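Local coordinates for protein glucoamylase (Thermoanaerobacterium thermosaccharolyticum, PDB 1LF6) that hydrolyses terminal alpha-1,4-linked glucose units as a family 15 glucoamylase, probably releasing beta-D-glucose from non-reducing chain ends and probably cleaving isomaltose as well, at residues L151-D156 and F244-S249; Y169-N174 and E256-A261; M178-R183 and Y187-S192. All coordinates share one frame; numbering follows the deposited sequence.

Contact 1 (L151-D156 and F244-S249); sequences LYLAYD and FEIVLS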
loop_
_atom_site.group_PDB
_atom_site.type_symbol
_atom_site.label_atom_id
_atom_site.label_comp_id
_atom_site.label_asym_id
_atom_site.label_seq_id
_atom_site.Cartn_x
_atom_site.Cartn_y
_atom_site.Cartn_z
ATOM N N LEU A 151 -31.622 -11.513 -1.611
ATOM C CA LEU A 151 -30.272 -11.035 -1.350
ATOM C C LEU A 151 -29.342 -12.192 -1.024
ATOM O O LEU A 151 -29.623 -12.993 -0.130
ATOM C CB LEU A 151 -30.284 -10.038 -0.189
ATOM C CG LEU A 151 -28.944 -9.406 0.176
ATOM C CD1 LEU A 151 -28.467 -8.502 -0.950
ATOM C CD2 LEU A 151 -29.101 -8.614 1.464
ATOM N N TYR A 152 -28.234 -12.278 -1.753
ATOM C CA TYR A 152 -27.270 -13.345 -1.531
ATOM C C TYR A 152 -25.877 -12.792 -1.251
ATOM O O TYR A 152 -25.478 -11.766 -1.803
ATOM C CB TYR A 152 -27.221 -14.284 -2.742
ATOM C CG TYR A 152 -28.582 -14.769 -3.199
ATOM C CD1 TYR A 152 -29.362 -14.002 -4.063
ATOM C CD2 TYR A 152 -29.097 -15.988 -2.753
ATOM C CE1 TYR A 152 -30.621 -14.435 -4.473
ATOM C CE2 TYR A 152 -30.357 -16.430 -3.154
ATOM C CZ TYR A 152 -31.113 -15.646 -4.014
ATOM O OH TYR A 152 -32.365 -16.068 -4.407
ATOM N N LEU A 153 -25.149 -13.487 -0.386
ATOM C CA LEU A 153 -23.798 -13.100 -0.008
ATOM C C LEU A 153 -22.821 -14.111 -0.597
ATOM O O LEU A 153 -22.988 -15.319 -0.415
ATOM C CB LEU A 153 -23.668 -13.082 1.519
ATOM C CG LEU A 153 -22.330 -12.624 2.111
ATOM C CD1 LEU A 153 -22.084 -11.174 1.733
ATOM C CD2 LEU A 153 -22.350 -12.781 3.626
ATOM N N ALA A 154 -21.807 -13.619 -1.304
ATOM C CA ALA A 154 -20.804 -14.487 -1.917
ATOM C C ALA A 154 -19.433 -14.219 -1.311
ATOM O O ALA A 154 -18.851 -13.153 -1.509
ATOM C CB ALA A 154 -20.765 -14.266 -3.424
ATOM N N TYR A 155 -18.934 -15.195 -0.562
ATOM C CA TYR A 155 -17.637 -15.103 0.093
ATOM C C TYR A 155 -16.613 -15.921 -0.687
ATOM O O TYR A 155 -16.799 -17.120 -0.886
ATOM C CB TYR A 155 -17.752 -15.636 1.526
ATOM C CG TYR A 155 -16.432 -15.901 2.213
ATOM C CD1 TYR A 155 -15.461 -14.907 2.314
ATOM C CD2 TYR A 155 -16.156 -17.151 2.774
ATOM C CE1 TYR A 155 -14.250 -15.147 2.958
ATOM C CE2 TYR A 155 -14.949 -17.399 3.421
ATOM C CZ TYR A 155 -14.000 -16.392 3.508
ATOM O OH TYR A 155 -12.810 -16.630 4.152
ATOM N N ASP A 156 -15.531 -15.279 -1.123
ATOM C CA ASP A 156 -14.496 -15.980 -1.878
ATOM C C ASP A 156 -13.191 -16.096 -1.097
ATOM O O ASP A 156 -12.385 -15.167 -1.069
ATOM C CB ASP A 156 -14.226 -15.271 -3.203
ATOM C CG ASP A 156 -13.258 -16.036 -4.080
ATOM O OD1 ASP A 156 -12.967 -15.557 -5.189
ATOM O OD2 ASP A 156 -12.789 -17.119 -3.665
ATOM N N PHE A 244 -28.794 -6.603 9.029
ATOM C CA PHE A 244 -28.134 -7.698 9.732
ATOM C C PHE A 244 -26.629 -7.491 9.892
ATOM O O PHE A 244 -26.059 -6.548 9.350
ATOM C CB PHE A 244 -28.376 -8.990 8.960
ATOM C CG PHE A 244 -28.102 -8.861 7.488
ATOM C CD1 PHE A 244 -29.018 -8.232 6.653
ATOM C CD2 PHE A 244 -26.901 -9.313 6.947
ATOM C CE1 PHE A 244 -28.745 -8.051 5.298
ATOM C CE2 PHE A 244 -26.618 -9.135 5.591
ATOM C CZ PHE A 244 -27.539 -8.503 4.766
ATOM N N GLU A 245 -25.993 -8.396 10.629
ATOM C CA GLU A 245 -24.561 -8.318 10.875
ATOM C C GLU A 245 -23.826 -9.559 10.369
ATOM O O GLU A 245 -24.150 -10.684 10.759
ATOM C CB GLU A 245 -24.296 -8.164 12.373
ATOM C CG GLU A 245 -25.027 -7.002 13.019
ATOM C CD GLU A 245 -24.787 -6.917 14.518
ATOM O OE1 GLU A 245 -25.365 -6.013 15.158
ATOM O OE2 GLU A 245 -24.024 -7.750 15.054
ATOM N N ILE A 246 -22.839 -9.350 9.502
ATOM C CA ILE A 246 -22.046 -10.453 8.970
ATOM C C ILE A 246 -20.689 -10.431 9.665
ATOM O O ILE A 246 -20.038 -9.385 9.743
ATOM C CB ILE A 246 -21.855 -10.324 7.435
ATOM C CG1 ILE A 246 -23.209 -10.451 6.732
ATOM C CG2 ILE A 246 -20.901 -11.406 6.926
ATOM C CD1 ILE A 246 -23.925 -11.771 6.997
ATOM N N VAL A 247 -20.271 -11.580 10.185
ATOM C CA VAL A 247 -18.995 -11.669 10.880
ATOM C C VAL A 247 -18.085 -12.742 10.293
ATOM O O VAL A 247 -18.506 -13.877 10.073
ATOM C CB VAL A 247 -19.195 -11.963 12.391
ATOM C CG1 VAL A 247 -17.845 -12.065 13.090
ATOM C CG2 VAL A 247 -20.039 -10.868 13.025
ATOM N N LEU A 248 -16.833 -12.365 10.038
ATOM C CA LEU A 248 -15.837 -13.286 9.505
ATOM C C LEU A 248 -14.698 -13.368 10.509
ATOM O O LEU A 248 -14.011 -12.375 10.772
ATOM C CB LEU A 248 -15.305 -12.792 8.160
ATOM C CG LEU A 248 -14.167 -13.618 7.548
ATOM C CD1 LEU A 248 -14.665 -15.006 7.174
ATOM C CD2 LEU A 248 -13.624 -12.893 6.318
ATOM N N SER A 249 -14.506 -14.553 11.077
ATOM C CA SER A 249 -13.459 -14.753 12.063
ATOM C C SER A 249 -12.364 -15.679 11.549
ATOM O O SER A 249 -12.569 -16.439 10.599
ATOM C CB SER A 249 -14.068 -15.301 13.356
ATOM O OG SER A 249 -15.035 -14.396 13.865
#

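Contact 2 (Y169-N174 and E256-A261); sequences YVIKAN and EAAKTA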
loop_
_atom_site.group_PDB
_atom_site.type_symbol
_atom_site.label_atom_id
_atom_site.label_comp_id
_atom_site.label_asym_id
_atom_site.label_seq_id
_atom_site.Cartn_x
_atom_site.Cartn_y
_atom_site.Cartn_z
ATOM N N TYR A 169 -16.522 -25.976 3.823
ATOM C CA TYR A 169 -17.504 -26.853 4.446
ATOM C C TYR A 169 -18.389 -26.067 5.412
ATOM O O TYR A 169 -18.168 -24.876 5.639
ATOM C CB TYR A 169 -16.800 -28.004 5.169
ATOM C CG TYR A 169 -15.737 -27.571 6.149
ATOM C CD1 TYR A 169 -15.996 -27.530 7.518
ATOM C CD2 TYR A 169 -14.463 -27.214 5.709
ATOM C CE1 TYR A 169 -15.009 -27.150 8.427
ATOM C CE2 TYR A 169 -13.472 -26.831 6.605
ATOM C CZ TYR A 169 -13.749 -26.803 7.959
ATOM O OH TYR A 169 -12.760 -26.441 8.840
ATOM N N VAL A 170 -19.394 -26.735 5.972
ATOM C CA VAL A 170 -20.312 -26.078 6.893
ATOM C C VAL A 170 -20.397 -26.802 8.233
ATOM O O VAL A 170 -20.370 -28.032 8.296
ATOM C CB VAL A 170 -21.731 -25.993 6.283
ATOM C CG1 VAL A 170 -22.622 -25.111 7.140
ATOM C CG2 VAL A 170 -21.656 -25.462 4.861
ATOM N N ILE A 171 -20.482 -26.026 9.308
ATOM C CA ILE A 171 -20.596 -26.590 10.642
ATOM C C ILE A 171 -21.682 -25.838 11.393
ATOM O O ILE A 171 -22.354 -24.968 10.837
ATOM C CB ILE A 171 -19.289 -26.458 11.448
ATOM C CG1 ILE A 171 -18.955 -24.979 11.654
ATOM C CG2 ILE A 171 -18.159 -27.180 10.736
ATOM C CD1 ILE A 171 -17.836 -24.732 12.643
ATOM N N LYS A 172 -21.845 -26.186 12.660
ATOM C CA LYS A 172 -22.825 -25.536 13.505
ATOM C C LYS A 172 -22.182 -25.390 14.875
ATOM O O LYS A 172 -21.826 -26.379 15.520
ATOM C CB LYS A 172 -24.098 -26.379 13.586
ATOM C CG LYS A 172 -25.329 -25.602 14.023
ATOM C CD LYS A 172 -26.578 -26.468 13.957
ATOM C CE LYS A 172 -27.828 -25.672 14.300
ATOM N NZ LYS A 172 -29.059 -26.517 14.285
ATOM N N ALA A 173 -21.996 -24.146 15.297
ATOM C CA ALA A 173 -21.393 -23.860 16.589
ATOM C C ALA A 173 -22.460 -23.233 17.470
ATOM O O ALA A 173 -22.935 -22.131 17.193
ATOM C CB ALA A 173 -20.212 -22.908 16.418
ATOM N N ASN A 174 -22.843 -23.944 18.527
ATOM C CA ASN A 174 -23.868 -23.456 19.443
ATOM C C ASN A 174 -25.095 -22.991 18.662
ATOM O O ASN A 174 -25.551 -21.859 18.812
ATOM C CB ASN A 174 -23.311 -22.309 20.290
ATOM C CG ASN A 174 -22.283 -22.779 21.304
ATOM O OD1 ASN A 174 -21.516 -23.709 21.043
ATOM N ND2 ASN A 174 -22.252 -22.130 22.462
ATOM N N GLU A 256 -11.277 -22.599 17.193
ATOM C CA GLU A 256 -10.835 -21.233 17.436
ATOM C C GLU A 256 -11.634 -20.251 16.585
ATOM O O GLU A 256 -12.198 -19.288 17.102
ATOM C CB GLU A 256 -9.343 -21.075 17.134
ATOM C CG GLU A 256 -8.706 -19.900 17.870
ATOM C CD GLU A 256 -7.340 -19.512 17.320
ATOM O OE1 GLU A 256 -6.597 -20.407 16.869
ATOM O OE2 GLU A 256 -7.006 -18.309 17.355
ATOM N N ALA A 257 -11.686 -20.496 15.279
ATOM C CA ALA A 257 -12.421 -19.613 14.378
ATOM C C ALA A 257 -13.875 -19.454 14.810
ATOM O O ALA A 257 -14.376 -18.333 14.931
ATOM C CB ALA A 257 -12.353 -20.147 12.950
ATOM N N ALA A 258 -14.551 -20.578 15.043
ATOM C CA ALA A 258 -15.955 -20.564 15.451
ATOM C C ALA A 258 -16.148 -19.828 16.773
ATOM O O ALA A 258 -17.025 -18.979 16.895
ATOM C CB ALA A 258 -16.480 -21.993 15.568
ATOM N N LYS A 259 -15.325 -20.162 17.759
ATOM C CA LYS A 259 -15.405 -19.527 19.067
ATOM C C LYS A 259 -15.238 -18.011 18.962
ATOM O O LYS A 259 -15.936 -17.251 19.632
ATOM C CB LYS A 259 -14.325 -20.090 19.988
ATOM C CG LYS A 259 -14.329 -19.486 21.384
ATOM C CD LYS A 259 -13.252 -20.107 22.254
ATOM C CE LYS A 259 -13.326 -19.583 23.679
ATOM N NZ LYS A 259 -14.646 -19.886 24.302
ATOM N N THR A 260 -14.306 -17.580 18.119
ATOM C CA THR A 260 -14.046 -16.159 17.925
ATOM C C THR A 260 -15.262 -15.467 17.311
ATOM O O THR A 260 -15.623 -14.360 17.709
ATOM C CB THR A 260 -12.820 -15.943 17.011
ATOM O OG1 THR A 260 -11.679 -16.585 17.590
ATOM C CG2 THR A 260 -12.529 -14.455 16.842
ATOM N N ALA A 261 -15.894 -16.123 16.345
ATOM C CA ALA A 261 -17.073 -15.562 15.698
ATOM C C ALA A 261 -18.199 -15.422 16.717
ATOM O O ALA A 261 -18.929 -14.430 16.722
ATOM C CB ALA A 261 -17.515 -16.457 14.548
#

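Contact 3 (M178-R183 and Y187-S192); sequences MLMAKR and YTALSS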
loop_
_atom_site.group_PDB
_atom_site.type_symbol
_atom_site.label_atom_id
_atom_site.label_comp_id
_atom_site.label_asym_id
_atom_site.label_seq_id
_atom_site.Cartn_x
_atom_site.Cartn_y
_atom_site.Cartn_z
ATOM N N MET A 178 -22.244 -21.742 10.457
ATOM C CA MET A 178 -21.104 -20.992 9.950
ATOM C C MET A 178 -20.459 -21.678 8.749
ATOM O O MET A 178 -20.242 -22.891 8.757
ATOM C CB MET A 178 -20.052 -20.826 11.054
ATOM C CG MET A 178 -20.516 -20.054 12.277
ATOM S SD MET A 178 -19.242 -20.000 13.560
ATOM C CE MET A 178 -20.128 -19.148 14.883
ATOM N N LEU A 179 -20.165 -20.897 7.715
ATOM C CA LEU A 179 -19.506 -21.419 6.523
ATOM C C LEU A 179 -18.015 -21.379 6.837
ATOM O O LEU A 179 -17.465 -20.318 7.137
ATOM C CB LEU A 179 -19.815 -20.548 5.301
ATOM C CG LEU A 179 -21.165 -20.773 4.611
ATOM C CD1 LEU A 179 -22.293 -20.673 5.619
ATOM C CD2 LEU A 179 -21.349 -19.751 3.495
ATOM N N MET A 180 -17.369 -22.537 6.784
ATOM C CA MET A 180 -15.951 -22.632 7.097
ATOM C C MET A 180 -15.069 -22.789 5.863
ATOM O O MET A 180 -15.506 -23.301 4.832
ATOM C CB MET A 180 -15.703 -23.821 8.029
ATOM C CG MET A 180 -16.660 -23.908 9.206
ATOM S SD MET A 180 -16.538 -22.496 10.312
ATOM C CE MET A 180 -14.924 -22.811 11.031
ATOM N N ALA A 181 -13.820 -22.352 5.988
ATOM C CA ALA A 181 -12.841 -22.457 4.914
ATOM C C ALA A 181 -11.484 -22.676 5.560
ATOM O O ALA A 181 -11.202 -22.124 6.626
ATOM C CB ALA A 181 -12.828 -21.184 4.076
ATOM N N LYS A 182 -10.642 -23.486 4.930
ATOM C CA LYS A 182 -9.330 -23.743 5.494
ATOM C C LYS A 182 -8.281 -24.115 4.460
ATOM O O LYS A 182 -8.593 -24.511 3.335
ATOM C CB LYS A 182 -9.424 -24.846 6.557
ATOM C CG LYS A 182 -9.885 -26.199 6.030
ATOM C CD LYS A 182 -8.723 -27.171 5.851
ATOM C CE LYS A 182 -8.163 -27.617 7.192
ATOM N NZ LYS A 182 -7.045 -28.586 7.036
ATOM N N ARG A 183 -7.029 -23.952 4.862
ATOM C CA ARG A 183 -5.874 -24.279 4.045
ATOM C C ARG A 183 -4.709 -24.210 5.017
ATOM O O ARG A 183 -4.421 -23.152 5.575
ATOM C CB ARG A 183 -5.670 -23.266 2.919
ATOM C CG ARG A 183 -4.695 -23.775 1.873
ATOM C CD ARG A 183 -3.912 -22.663 1.206
ATOM N NE ARG A 183 -2.651 -23.191 0.693
ATOM C CZ ARG A 183 -1.627 -22.447 0.288
ATOM N NH1 ARG A 183 -0.525 -23.034 -0.159
ATOM N NH2 ARG A 183 -1.700 -21.124 0.326
ATOM N N TYR A 187 -7.824 -21.012 9.263
ATOM C CA TYR A 187 -9.257 -21.278 9.152
ATOM C C TYR A 187 -10.072 -19.992 9.230
ATOM O O TYR A 187 -9.717 -19.060 9.953
ATOM C CB TYR A 187 -9.725 -22.200 10.288
ATOM C CG TYR A 187 -9.138 -23.593 10.284
ATOM C CD1 TYR A 187 -9.917 -24.694 9.928
ATOM C CD2 TYR A 187 -7.816 -23.815 10.665
ATOM C CE1 TYR A 187 -9.394 -25.985 9.953
ATOM C CE2 TYR A 187 -7.282 -25.103 10.693
ATOM C CZ TYR A 187 -8.076 -26.181 10.337
ATOM O OH TYR A 187 -7.543 -27.451 10.360
ATOM N N THR A 188 -11.173 -19.954 8.487
ATOM C CA THR A 188 -12.068 -18.809 8.503
ATOM C C THR A 188 -13.480 -19.308 8.782
ATOM O O THR A 188 -13.860 -20.411 8.375
ATOM C CB THR A 188 -12.075 -18.046 7.159
ATOM O OG1 THR A 188 -12.728 -18.834 6.154
ATOM C CG2 THR A 188 -10.648 -17.731 6.722
ATOM N N ALA A 189 -14.252 -18.488 9.483
ATOM C CA ALA A 189 -15.623 -18.828 9.826
ATOM C C ALA A 189 -16.524 -17.651 9.483
ATOM O O ALA A 189 -16.337 -16.548 9.996
ATOM C CB ALA A 189 -15.719 -19.151 11.312
ATOM N N LEU A 190 -17.492 -17.887 8.604
ATOM C CA LEU A 190 -18.429 -16.849 8.196
ATOM C C LEU A 190 -19.749 -17.083 8.935
ATOM O O LEU A 190 -20.308 -18.177 8.871
ATOM C CB LEU A 190 -18.668 -16.926 6.689
ATOM C CG LEU A 190 -19.155 -15.682 5.946
ATOM C CD1 LEU A 190 -19.716 -16.103 4.604
ATOM C CD2 LEU A 190 -20.217 -14.965 6.740
ATOM N N SER A 191 -20.241 -16.061 9.627
ATOM C CA SER A 191 -21.490 -16.185 10.374
ATOM C C SER A 191 -22.426 -14.999 10.182
ATOM O O SER A 191 -22.031 -13.949 9.671
ATOM C CB SER A 191 -21.194 -16.360 11.867
ATOM O OG SER A 191 -20.546 -15.216 12.396
ATOM N N SER A 192 -23.675 -15.183 10.601
ATOM C CA SER A 192 -24.699 -14.147 10.497
ATOM C C SER A 192 -25.436 -14.054 11.831
ATOM O O SER A 192 -25.741 -15.076 12.443
ATOM C CB SER A 192 -25.686 -14.499 9.382
ATOM O OG SER A 192 -26.680 -13.502 9.244
HETATM O O HOH W 1 -15.482 -18.926 6.077
#

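Contact 1 (L151-D156 and F244-S249)
Leu151 brings one methyl to the ring of Phe244: CD2 of Leu151 comes to 3.7 Å from CZ of Phe244, approaching obliquely. The two side chains reach for each other from opposite directions, and Ile236 of strand 230-236 touches both. In Phe244 the ring is carried between the backbone N and the carbonyl carbon (chi1 48°), with CG1 of Ile246 lying in the ring plane at its edge. Two residues on, Leu153 meets Ile246 tip to tip. Its CD2 settles among three carbons of the isoleucine, at 3.9 Å from both CD1 and CG2 of Ile246 and at 4.0 Å from CG1 of Ile246. The two strands belong to the facing sheets of a beta sandwich, the N-terminal domain, with the axes of the two segments 11.3 Å apart and inclined by 13°; Leu151, Leu153 and Tyr155 on one and Phe244, Ile246 and Leu248 on the other point in between the sheets. Trp196 and Met135 also touch Ile246. At Tyr155 the side chains cross at about a right angle. CG of Tyr155 stands opposite the backbone N (chi1 166°), which sends the ring toward Leu248; CD1 of Leu248 lies 4.0 Å from CZ of Tyr155, while CD2 of Leu248 is 4.1 Å from CE1 of Tyr155. The phenol oxygen at the end of this buried ring is satisfied by a hydrogen bond with OG1 of Thr188, on the strand next to 243-251, and thus joins the two sheets by a polar link within otherwise apolar packing.

Contact 2 (Y169-N174 and E256-A261)
Ala258 offers its methyl to two residues of the strand at once. Its CB lies 3.9 Å from CB of Ala173 and 4.2 Å from CD1 of Ile171, so the helix meets these two residues through a single methyl group. Ile171 and Ala173, two positions apart, point to the same side of strand 166-173 and leave Lys172 between them to turn the other way. The isoleucine bridges the greater distance with an extended outer arm (chi2 169°), which carries CD1 toward the helix, whereas Ala173 comes close enough for its single methyl to suffice: the CA atoms of Ala173 and Ala258 are 6.5 Å apart. Helix 254-266 follows directly on strand 243-251 and covers the outer face of one sheet of the N-terminal beta sandwich, where Ala257 rests on Ala189 and Ala261 on Ser191. Within the helix, Thr260 turns OG1 back to O of Glu256 at 2.8 Å, from above the carbonyl plane, and that oxygen also accepts the backbone N of Thr260. The hydroxyl is thereby satisfied inside its own helix. At Ala258 only carbon meets carbon, so the fit there rests on shape and burial; direction comes from the hydrogen bond between Tyr169 OH and Asp254.

Contact 3 (M178-R183 and Y187-S192)
Lys182 and Tyr187 lie side by side, pointing the same way from a non-hydrogen-bonded pair. CB of Lys182 sits over one face of the tyrosine ring, 3.8 Å from its centroid and 30° off the normal, a CH-pi contact. The lysine, its CG between backbone N and carbonyl carbon (chi1 63°), then bends twice and follows the ring outward, bringing CE of Lys182 to 3.2 Å from OH of Tyr187. Losing the ring of Tyr187 to an alanine here is likely to leave the aliphatic part of Lys182 without the surface it lies on, free to turn. Strands 176-183 and 186-192 form an antiparallel beta hairpin, in which Leu179 with Leu190 and Ala181 with Thr188 make the hydrogen-bonded pairs; N of Leu190 donates to O of Leu179 at 2.8 Å, nearly straight at 165°. On the face shared with Lys182, Met180 folds back at chi2 and chi3, setting its SD 3.6 Å from CB of Ala189. The opposite face carries Leu179 and Leu190, also side by side, with CB of Leu179 4.0 Å from CB of Leu190, and Trp196 touches both. Between this pair and Thr188 a water donates to O of Leu179 at 2.6 Å and is hydrogen-bonded to OG1 of Thr188, whose other partner is Tyr155.

In the fold
Of the segments in these contacts, strand 150-157 comes first after the N terminus, in one sheet, followed by strand 166-173 in the other, which turns back into the hairpin of contact 3. That short loop is nested inside the long loops of both other contacts. Strand 243-251 then closes contact 1 across the sandwich, and the helix after it closes contact 2, so these two loops cross. Strand 243-251 also pairs with 186-192, where N of Ser191 lies 2.8 Å from O of Val247, while 166-173 borders the hairpin on its other side. Facing sheet, hairpin and covering helix are thus joined within the N-terminal domain, away from the catalytic barrel's annotated sites.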